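Local atomic coordinates of serine--tRNA ligase, cytoplasmic (Candida albicans, PDB entry 3QO8), a protein that catalyses the attachment of serine to tRNA(Ser) in two steps, activating serine with ATP to Ser-AMP and then transferring it to the acceptor end of the tRNA. Residues Val185-Ala190 against Asp423-Pro428; His154-Leu159 against Phe358-Glu363; Ala20-Arg25 against Val29-Glu34. All blocks are in the same frame, centred on the assembly; numbering follows the deposited sequence.

Contact 1 (Val185-Ala190 against Asp423-Pro428). With SSA (5'-O-(N-(L-seryl)-sulfamoyl)adenosine), chain D.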
loop_
_atom_site.group_PDB
_atom_site.type_symbol
_atom_site.label_atom_id
_atom_site.label_comp_id
_atom_site.label_asym_id
_atom_site.label_seq_id
_atom_site.Cartn_x
_atom_site.Cartn_y
_atom_site.Cartn_z
ATOM N N VAL A 185 15.500 -6.241 2.966
ATOM C CA VAL A 185 14.191 -6.895 2.944
ATOM C C VAL A 185 14.077 -7.846 4.126
ATOM O O VAL A 185 13.073 -7.835 4.826
ATOM C CB VAL A 185 13.952 -7.694 1.641
ATOM C CG1 VAL A 185 12.548 -8.367 1.669
ATOM C CG2 VAL A 185 14.104 -6.793 0.392
ATOM N N PHE A 186 15.108 -8.662 4.353
ATOM C CA PHE A 186 15.059 -9.673 5.417
ATOM C C PHE A 186 14.933 -9.048 6.817
ATOM O O PHE A 186 14.218 -9.561 7.681
ATOM C CB PHE A 186 16.283 -10.588 5.365
ATOM C CG PHE A 186 16.268 -11.575 4.217
ATOM C CD1 PHE A 186 15.088 -12.156 3.793
ATOM C CD2 PHE A 186 17.450 -11.923 3.573
ATOM C CE1 PHE A 186 15.077 -13.081 2.749
ATOM C CE2 PHE A 186 17.448 -12.850 2.519
ATOM C CZ PHE A 186 16.264 -13.418 2.109
ATOM N N LEU A 187 15.619 -7.932 7.038
ATOM C CA LEU A 187 15.525 -7.261 8.334
ATOM C C LEU A 187 14.138 -6.667 8.547
ATOM O O LEU A 187 13.611 -6.696 9.651
ATOM C CB LEU A 187 16.575 -6.151 8.458
ATOM C CG LEU A 187 17.980 -6.629 8.832
ATOM C CD1 LEU A 187 19.020 -5.567 8.515
ATOM C CD2 LEU A 187 18.027 -7.044 10.298
ATOM N N ASN A 188 13.576 -6.076 7.500
ATOM C CA ASN A 188 12.235 -5.523 7.599
ATOM C C ASN A 188 11.214 -6.611 7.948
ATOM O O ASN A 188 10.419 -6.451 8.870
ATOM C CB ASN A 188 11.853 -4.798 6.312
ATOM C CG ASN A 188 10.764 -3.773 6.533
ATOM O OD1 ASN A 188 10.926 -2.828 7.316
ATOM N ND2 ASN A 188 9.668 -3.923 5.820
ATOM N N GLN A 189 11.269 -7.732 7.228
ATOM C CA GLN A 189 10.398 -8.869 7.521
ATOM C C GLN A 189 10.645 -9.432 8.920
ATOM O O GLN A 189 9.702 -9.813 9.619
ATOM C CB GLN A 189 10.564 -9.961 6.455
ATOM C CG GLN A 189 9.922 -9.593 5.112
ATOM C CD GLN A 189 8.426 -9.386 5.231
ATOM O OE1 GLN A 189 7.892 -8.342 4.858
ATOM N NE2 GLN A 189 7.740 -10.386 5.749
ATOM N N ALA A 190 11.915 -9.492 9.322
ATOM C CA ALA A 190 12.265 -9.965 10.650
ATOM C C ALA A 190 11.548 -9.131 11.704
ATOM O O ALA A 190 10.953 -9.673 12.628
ATOM C CB ALA A 190 13.814 -9.926 10.871
ATOM N N ASP A 423 33.729 -3.814 9.791
ATOM C CA ASP A 423 33.600 -4.614 8.576
ATOM C C ASP A 423 32.154 -5.001 8.230
ATOM O O ASP A 423 31.909 -5.720 7.259
ATOM C CB ASP A 423 34.449 -5.885 8.706
ATOM C CG ASP A 423 34.211 -6.626 10.027
ATOM O OD1 ASP A 423 34.563 -7.826 10.116
ATOM O OD2 ASP A 423 33.673 -6.015 10.976
ATOM N N GLY A 424 31.198 -4.553 9.030
ATOM C CA GLY A 424 29.808 -4.802 8.696
ATOM C C GLY A 424 28.820 -4.654 9.832
ATOM O O GLY A 424 29.026 -3.858 10.734
ATOM N N LEU A 425 27.731 -5.420 9.769
ATOM C CA LEU A 425 26.617 -5.277 10.711
ATOM C C LEU A 425 26.380 -6.558 11.502
ATOM O O LEU A 425 26.160 -7.621 10.924
ATOM C CB LEU A 425 25.321 -4.955 9.951
ATOM C CG LEU A 425 24.123 -4.721 10.877
ATOM C CD1 LEU A 425 24.241 -3.325 11.479
ATOM C CD2 LEU A 425 22.786 -4.899 10.144
ATOM N N VAL A 426 26.409 -6.456 12.823
ATOM C CA VAL A 426 25.993 -7.573 13.666
ATOM C C VAL A 426 24.449 -7.670 13.634
ATOM O O VAL A 426 23.760 -6.667 13.727
ATOM C CB VAL A 426 26.505 -7.382 15.118
ATOM C CG1 VAL A 426 25.838 -8.376 16.068
ATOM C CG2 VAL A 426 28.025 -7.515 15.172
ATOM N N ILE A 427 23.907 -8.871 13.474
ATOM C CA ILE A 427 22.454 -9.042 13.471
ATOM C C ILE A 427 21.955 -9.197 14.911
ATOM O O ILE A 427 22.438 -10.064 15.644
ATOM C CB ILE A 427 22.035 -10.286 12.643
ATOM C CG1 ILE A 427 22.520 -10.170 11.186
ATOM C CG2 ILE A 427 20.526 -10.511 12.715
ATOM C CD1 ILE A 427 21.931 -9.027 10.388
ATOM N N PRO A 428 20.995 -8.360 15.332
ATOM C CA PRO A 428 20.491 -8.507 16.704
ATOM C C PRO A 428 20.059 -9.956 16.979
ATOM O O PRO A 428 19.364 -10.556 16.167
ATOM C CB PRO A 428 19.288 -7.565 16.735
ATOM C CG PRO A 428 19.672 -6.464 15.744
ATOM C CD PRO A 428 20.439 -7.173 14.649
HETATM N N10 SSA D . 21.013 -9.456 29.366
HETATM C CA SSA D . 21.616 -10.071 28.198
HETATM C CB SSA D . 20.605 -11.023 27.566
HETATM O OG SSA D . 21.142 -11.589 26.365
HETATM C C9 SSA D . 22.011 -9.004 27.213
HETATM O O9 SSA D . 22.583 -9.297 26.176
HETATM N N8 SSA D . 21.696 -7.750 27.534
HETATM S S1 SSA D . 21.903 -6.545 26.492
HETATM O O1S SSA D . 21.203 -5.388 26.975
HETATM O O2S SSA D . 23.307 -6.259 26.353
HETATM O "O5'" SSA D . 21.347 -6.971 25.121
HETATM C "C5'" SSA D . 19.956 -6.888 24.819
HETATM C "C4'" SSA D . 19.687 -7.754 23.592
HETATM O "O4'" SSA D . 20.192 -7.135 22.406
HETATM C "C3'" SSA D . 20.386 -9.099 23.694
HETATM O "O3'" SSA D . 19.490 -10.108 24.169
HETATM C "C2'" SSA D . 20.829 -9.413 22.283
HETATM O "O2'" SSA D . 19.851 -10.220 21.632
HETATM C "C1'" SSA D . 20.896 -8.070 21.583
HETATM N N9 SSA D . 22.329 -7.711 21.468
HETATM C C8 SSA D . 23.005 -6.813 22.207
HETATM N N7 SSA D . 24.294 -6.799 21.791
HETATM C C5 SSA D . 24.418 -7.700 20.791
HETATM C C6 SSA D . 25.476 -8.115 19.991
HETATM N N6 SSA D . 26.718 -7.584 20.138
HETATM N N1 SSA D . 25.250 -9.068 19.058
HETATM C C2 SSA D . 24.033 -9.603 18.891
HETATM N N3 SSA D . 22.997 -9.219 19.647
HETATM C C4 SSA D . 23.172 -8.274 20.601
#
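Leu-187 on helix 183-200 and Leu-425 on strand 424-426 reach toward each other tip to tip, the CD1 methyl of Leu-187 lying 4.2 Å from CD2 of Leu-425. The second branch of Leu-187 is used as well: its CD2 comes within 4.4 Å of CD1 of Ile-427, so the two methyls of Leu-187 are shared between Leu-425 on the strand and Ile-427 just after it. With chi1 at -177°, Leu-425 carries CG on the far side from its own N, which extends the chain toward the helix. Both apolar distances are at the loose end of van der Waals contact, and only 107 Å² is buried in total. Accordingly the backbones stay well apart, with 8.8 Å between the CA atoms of Leu-187 and Ile-427, the nearest pair.

The ligand contacts belong to the strand side alone. Val-426 does not touch 185-190; its CG1 makes a close contact of 3.1 Å with N1 of the SSA adenine, C2 being next at 3.6 Å. The carbonyl Ile-427 O approaches that same C2 at 3.6 Å, while Pro-428 CA lies 3.9 Å from N3. Ala-145, Glu-134 and Glu-429 supply hydrogen bonds to this SSA.

Polar side chains of the helix look elsewhere: Asn-188 bonds to Thr-408 and Glu-299, and Gln-189 NE2 bonds to Asn-193 OD1 of the second subunit. Helix 183-200, which meets that subunit, and the strand 205-208 after it are consistent with motif 1 of class II synthetases, here joined through Leu-187 to the central strand of the small sheet near the C terminus, which borders an SSA pocket.

Contact 2 (His154-Leu159 against Phe358-Glu363)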
loop_
_atom_site.group_PDB
_atom_site.type_symbol
_atom_site.label_atom_id
_atom_site.label_comp_id
_atom_site.label_asym_id
_atom_site.label_seq_id
_atom_site.Cartn_x
_atom_site.Cartn_y
_atom_site.Cartn_z
ATOM N N HIS A 154 22.838 5.781 9.734
ATOM C CA HIS A 154 22.029 4.648 9.314
ATOM C C HIS A 154 22.004 4.511 7.801
ATOM O O HIS A 154 22.068 3.400 7.283
ATOM C CB HIS A 154 20.606 4.753 9.860
ATOM C CG HIS A 154 19.960 6.082 9.618
ATOM N ND1 HIS A 154 19.274 6.378 8.458
ATOM C CD2 HIS A 154 19.882 7.188 10.392
ATOM C CE1 HIS A 154 18.800 7.609 8.527
ATOM N NE2 HIS A 154 19.156 8.124 9.691
ATOM N N HIS A 155 21.928 5.619 7.071
ATOM C CA HIS A 155 21.819 5.472 5.617
ATOM C C HIS A 155 23.132 5.009 4.974
ATOM O O HIS A 155 23.124 4.287 3.976
ATOM C CB HIS A 155 21.253 6.722 4.938
ATOM C CG HIS A 155 22.143 7.919 5.012
ATOM N ND1 HIS A 155 23.073 8.214 4.036
ATOM C CD2 HIS A 155 22.228 8.913 5.926
ATOM C CE1 HIS A 155 23.702 9.331 4.357
ATOM N NE2 HIS A 155 23.207 9.777 5.498
ATOM N N GLU A 156 24.254 5.396 5.571
ATOM C CA GLU A 156 25.565 4.947 5.114
ATOM C C GLU A 156 25.774 3.458 5.376
ATOM O O GLU A 156 26.254 2.725 4.513
ATOM C CB GLU A 156 26.676 5.775 5.791
ATOM C CG GLU A 156 26.816 7.178 5.189
ATOM C CD GLU A 156 27.705 8.113 6.019
ATOM O OE1 GLU A 156 27.715 7.993 7.257
ATOM O OE2 GLU A 156 28.386 8.980 5.428
ATOM N N VAL A 157 25.427 3.016 6.577
ATOM C CA VAL A 157 25.464 1.589 6.872
ATOM C C VAL A 157 24.621 0.819 5.855
ATOM O O VAL A 157 25.094 -0.133 5.242
ATOM C CB VAL A 157 24.950 1.302 8.282
ATOM C CG1 VAL A 157 24.891 -0.216 8.541
ATOM C CG2 VAL A 157 25.850 2.009 9.324
ATOM N N LEU A 158 23.376 1.240 5.663
ATOM C CA LEU A 158 22.477 0.502 4.780
ATOM C C LEU A 158 23.018 0.476 3.359
ATOM O O LEU A 158 22.896 -0.524 2.674
ATOM C CB LEU A 158 21.068 1.096 4.803
ATOM C CG LEU A 158 19.928 0.257 4.214
ATOM C CD1 LEU A 158 19.905 -1.181 4.775
ATOM C CD2 LEU A 158 18.607 0.965 4.483
ATOM N N LEU A 159 23.629 1.570 2.919
ATOM C CA LEU A 159 24.244 1.583 1.599
ATOM C C LEU A 159 25.432 0.611 1.526
ATOM O O LEU A 159 25.572 -0.136 0.570
ATOM C CB LEU A 159 24.701 2.999 1.233
ATOM C CG LEU A 159 24.988 3.224 -0.247
ATOM C CD1 LEU A 159 23.706 3.038 -1.039
ATOM C CD2 LEU A 159 25.564 4.608 -0.478
ATOM N N PHE A 358 20.419 7.250 18.742
ATOM C CA PHE A 358 21.106 7.066 17.476
ATOM C C PHE A 358 22.548 7.569 17.665
ATOM O O PHE A 358 22.787 8.778 17.689
ATOM C CB PHE A 358 20.393 7.861 16.366
ATOM C CG PHE A 358 19.165 7.170 15.786
ATOM C CD1 PHE A 358 18.041 6.920 16.570
ATOM C CD2 PHE A 358 19.137 6.794 14.452
ATOM C CE1 PHE A 358 16.907 6.290 16.030
ATOM C CE2 PHE A 358 18.025 6.163 13.904
ATOM C CZ PHE A 358 16.900 5.902 14.697
ATOM N N PRO A 359 23.512 6.646 17.811
ATOM C CA PRO A 359 24.845 7.101 18.240
ATOM C C PRO A 359 25.610 7.899 17.189
ATOM O O PRO A 359 26.467 8.682 17.579
ATOM C CB PRO A 359 25.577 5.803 18.586
ATOM C CG PRO A 359 24.876 4.742 17.756
ATOM C CD PRO A 359 23.427 5.175 17.711
ATOM N N PHE A 360 25.328 7.723 15.898
ATOM C CA PHE A 360 26.028 8.534 14.917
ATOM C C PHE A 360 25.501 9.958 15.003
ATOM O O PHE A 360 26.263 10.908 15.017
ATOM C CB PHE A 360 25.862 8.030 13.478
ATOM C CG PHE A 360 26.467 8.964 12.462
ATOM C CD1 PHE A 360 27.817 8.900 12.166
ATOM C CD2 PHE A 360 25.699 9.945 11.854
ATOM C CE1 PHE A 360 28.392 9.788 11.251
ATOM C CE2 PHE A 360 26.261 10.835 10.940
ATOM C CZ PHE A 360 27.619 10.753 10.641
ATOM N N GLN A 361 24.182 10.080 15.041
ATOM C CA GLN A 361 23.506 11.364 15.144
ATOM C C GLN A 361 23.840 11.978 16.493
ATOM O O GLN A 361 23.800 13.189 16.670
ATOM C CB GLN A 361 21.992 11.136 15.049
ATOM C CG GLN A 361 21.570 10.130 13.949
ATOM C CD GLN A 361 21.602 10.749 12.559
ATOM O OE1 GLN A 361 21.241 11.915 12.386
ATOM N NE2 GLN A 361 22.056 9.980 11.566
ATOM N N GLN A 362 24.167 11.109 17.442
ATOM C CA GLN A 362 24.323 11.476 18.838
ATOM C C GLN A 362 23.072 12.193 19.364
ATOM O O GLN A 362 23.167 13.219 20.018
ATOM C CB GLN A 362 25.588 12.326 19.046
ATOM C CG GLN A 362 26.885 11.636 18.597
ATOM C CD GLN A 362 28.080 12.581 18.593
ATOM O OE1 GLN A 362 28.579 12.971 19.652
ATOM N NE2 GLN A 362 28.539 12.954 17.399
ATOM N N GLU A 363 21.899 11.635 19.074
ATOM C CA GLU A 363 20.636 12.203 19.531
ATOM C C GLU A 363 19.650 11.081 19.780
ATOM O O GLU A 363 19.700 10.048 19.117
ATOM C CB GLU A 363 20.028 13.086 18.449
ATOM C CG GLU A 363 20.855 14.279 18.053
ATOM C CD GLU A 363 20.229 15.035 16.899
ATOM O OE1 GLU A 363 19.037 14.789 16.613
ATOM O OE2 GLU A 363 20.929 15.867 16.278
#
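A G1 beta bulge closes the hairpin between strands 350-358 and 363-372, and this turn meets the start of helix 154-160 through Phe-358, Gln-361 and the ring of His-154. The bulge is recognised by Gln-362 and Glu-363 both facing Phe-358: Phe-358 N donates to Glu-363 O at 2.9 Å, Glu-363 N returns a longer bond to Phe-358 O of 3.3 Å, and Gln-362 N makes a weak bond of 2.7 Å to the same Phe-358 O. Gln-362 takes up the left-handed helical conformation expected at the first bulge position.

Across the contact, CD2 of His-154 is the common point. It lies 3.7 Å from Gln-361 NE2 and 4.1 Å from CE2 of Phe-358, the latter approach being at the edge of the phenyl ring, near its plane. The imidazole and amide planes are 34° apart, although the two side chains cross at about a right angle. His-154 reaches this place with CG lodged between its N and carbonyl carbon (chi1 50°), and a bend at chi2 (-78°) folds the Gln-361 amide back toward the histidine.

The amide is held by a hydrogen bond from NE2 to OE2 of Glu-417 on helix 408-419, the helix of class II motif 3. That OE2 also accepts from His-154 N, and OE1 from Phe-360 N, so a single carboxylate grips the hairpin turn and the first turn of helix 154-160 together. Glu-156 OE1 accepts from the N of Ser-153, the residue just before the helix, and stands 4.4 Å from CZ of Phe-360. On the strand side, Phe-358 also packs against Leu-367, a residue that by similarity belongs to the ATP site.

Contact 3 (Ala20-Arg25 against Val29-Glu34); sequences ASQKKR and VELVDE
The amide nitrogen NE2 of Gln-22 donates to Ser-28 O, the backbone carbonyl immediately before Val-29. Nearer the backbone, the aliphatic part of Gln-22 does the packing: CB is 4.1 Å from CG2 of Val-29, and CG is 4.3 Å from CG2 of Val-32. A bend at chi2 (-61°) directs the amide toward Ser-28 O, where NE2 also lies 4.2 Å from CD2 of Leu-31.

The two segments belong to consecutive helices joined by a short turn: residues 26-29 connect helix 15-25 to helix 30-65, the first long helix of the tRNA-binding N-terminal extension. Val-29, in the turn, packs against the first helix, its CA being 5.5 Å from that of Gln-22. Its CG2 branch sits beside its own N and is met from a second direction by Lys-23, whose CE comes to 3.8 Å while the two side chains cross obliquely. Lys-23 is bent at chi3 (-47°), which brings the CE methylene, rather than NZ, against CG2 of Val-29. Further along, Glu-34 forms a salt bridge with Lys-104 on helix 74-107, whereas Arg-25 bonds to the carbonyls of Asn-110 and Asn-345.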
loop_
_atom_site.group_PDB
_atom_site.type_symbol
_atom_site.label_atom_id
_atom_site.label_comp_id
_atom_site.label_asym_id
_atom_site.label_seq_id
_atom_site.Cartn_x
_atom_site.Cartn_y
_atom_site.Cartn_z
ATOM N N ALA A 20 -9.590 25.180 30.308
ATOM C CA ALA A 20 -8.229 25.011 30.807
ATOM C C ALA A 20 -7.474 24.080 29.867
ATOM O O ALA A 20 -6.310 24.306 29.557
ATOM C CB ALA A 20 -8.241 24.454 32.217
ATOM N N SER A 21 -8.149 23.035 29.392
ATOM C CA SER A 21 -7.500 22.074 28.517
ATOM C C SER A 21 -7.137 22.749 27.206
ATOM O O SER A 21 -6.016 22.600 26.719
ATOM C CB SER A 21 -8.413 20.870 28.244
ATOM O OG SER A 21 -7.773 19.940 27.390
ATOM N N GLN A 22 -8.086 23.491 26.636
ATOM C CA GLN A 22 -7.838 24.216 25.387
ATOM C C GLN A 22 -6.614 25.122 25.510
ATOM O O GLN A 22 -5.799 25.229 24.591
ATOM C CB GLN A 22 -9.064 25.039 24.991
ATOM C CG GLN A 22 -10.232 24.183 24.453
ATOM C CD GLN A 22 -9.853 23.410 23.208
ATOM O OE1 GLN A 22 -9.486 22.238 23.275
ATOM N NE2 GLN A 22 -9.928 24.067 22.060
ATOM N N LYS A 23 -6.502 25.771 26.660
ATOM C CA LYS A 23 -5.397 26.682 26.929
ATOM C C LYS A 23 -4.077 25.923 26.942
ATOM O O LYS A 23 -3.107 26.340 26.307
ATOM C CB LYS A 23 -5.626 27.385 28.265
ATOM C CG LYS A 23 -4.997 28.762 28.378
ATOM C CD LYS A 23 -5.678 29.540 29.495
ATOM C CE LYS A 23 -7.199 29.419 29.366
ATOM N NZ LYS A 23 -7.949 30.065 30.481
ATOM N N LYS A 24 -4.046 24.800 27.657
ATOM C CA LYS A 24 -2.864 23.935 27.681
ATOM C C LYS A 24 -2.463 23.481 26.284
ATOM O O LYS A 24 -1.279 23.340 25.985
ATOM C CB LYS A 24 -3.115 22.705 28.550
ATOM C CG LYS A 24 -3.320 23.011 30.015
ATOM C CD LYS A 24 -3.355 21.733 30.813
ATOM C CE LYS A 24 -3.807 21.971 32.233
ATOM N NZ LYS A 24 -4.016 20.647 32.892
ATOM N N ARG A 25 -3.462 23.242 25.439
ATOM C CA ARG A 25 -3.239 22.743 24.087
ATOM C C ARG A 25 -2.701 23.840 23.176
ATOM O O ARG A 25 -2.141 23.562 22.117
ATOM C CB ARG A 25 -4.549 22.188 23.497
ATOM C CG ARG A 25 -4.904 20.774 23.955
ATOM C CD ARG A 25 -6.176 20.226 23.262
ATOM N NE ARG A 25 -6.399 18.855 23.703
ATOM C CZ ARG A 25 -5.732 17.816 23.214
ATOM N NH1 ARG A 25 -4.829 17.996 22.250
ATOM N NH2 ARG A 25 -5.956 16.605 23.691
ATOM N N VAL A 29 -9.884 28.861 23.215
ATOM C CA VAL A 29 -10.703 28.822 24.422
ATOM C C VAL A 29 -12.098 29.377 24.132
ATOM O O VAL A 29 -13.069 29.046 24.814
ATOM C CB VAL A 29 -10.053 29.640 25.557
ATOM C CG1 VAL A 29 -10.964 29.711 26.779
ATOM C CG2 VAL A 29 -8.697 29.051 25.926
ATOM N N GLU A 30 -12.185 30.222 23.111
ATOM C CA GLU A 30 -13.453 30.821 22.714
ATOM C C GLU A 30 -14.454 29.752 22.295
ATOM O O GLU A 30 -15.648 29.857 22.592
ATOM C CB GLU A 30 -13.237 31.813 21.570
ATOM C CG GLU A 30 -12.358 32.998 21.937
ATOM C CD GLU A 30 -12.081 33.907 20.754
ATOM O OE1 GLU A 30 -11.829 33.388 19.645
ATOM O OE2 GLU A 30 -12.121 35.142 20.930
ATOM N N LEU A 31 -13.957 28.727 21.606
ATOM C CA LEU A 31 -14.787 27.616 21.147
ATOM C C LEU A 31 -15.781 27.161 22.205
ATOM O O LEU A 31 -16.928 26.847 21.890
ATOM C CB LEU A 31 -13.919 26.421 20.744
ATOM C CG LEU A 31 -13.701 26.138 19.260
ATOM C CD1 LEU A 31 -13.081 27.342 18.581
ATOM C CD2 LEU A 31 -12.822 24.911 19.085
ATOM N N VAL A 32 -15.338 27.116 23.458
ATOM C CA VAL A 32 -16.174 26.567 24.524
ATOM C C VAL A 32 -17.437 27.398 24.780
ATOM O O VAL A 32 -18.550 26.862 24.798
ATOM C CB VAL A 32 -15.376 26.349 25.812
ATOM C CG1 VAL A 32 -16.277 25.810 26.909
ATOM C CG2 VAL A 32 -14.229 25.390 25.537
ATOM N N ASP A 33 -17.265 28.703 24.956
ATOM C CA ASP A 33 -18.408 29.593 25.124
ATOM C C ASP A 33 -19.355 29.536 23.922
ATOM O O ASP A 33 -20.576 29.524 24.089
ATOM C CB ASP A 33 -17.945 31.026 25.365
ATOM C CG ASP A 33 -17.390 31.233 26.765
ATOM O OD1 ASP A 33 -18.007 30.732 27.735
ATOM O OD2 ASP A 33 -16.336 31.895 26.893
ATOM N N GLU A 34 -18.793 29.491 22.718
ATOM C CA GLU A 34 -19.599 29.416 21.498
ATOM C C GLU A 34 -20.434 28.153 21.467
ATOM O O GLU A 34 -21.606 28.168 21.077
ATOM C CB GLU A 34 -18.705 29.470 20.260
ATOM C CG GLU A 34 -17.837 30.718 20.216
ATOM C CD GLU A 34 -16.949 30.776 18.993
ATOM O OE1 GLU A 34 -16.984 29.827 18.183
ATOM O OE2 GLU A 34 -16.214 31.776 18.844
#

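How the contacts relate
From the N terminus, contact 3 comes first and closes the shortest loop, with three residues between its segments, inside the N-terminal tRNA-binding extension. It is complete before the others begin. Contacts 2 and 1 then cross: 154-159 opens contact 2, 185-190 opens contact 1, 358-363 closes the former and 423-428 the latter. Their centres lie 14 Å apart and their nearest atoms about 4 Å, without touching. Contact 1 ties the dimer-interface helix to the small sheet near the C terminus, while contact 2 ties a short helix to a hairpin turn of the catalytic sheet. Contact 3 is remote, its centre 48 Å from that of contact 1 and 42 Å from that of contact 2.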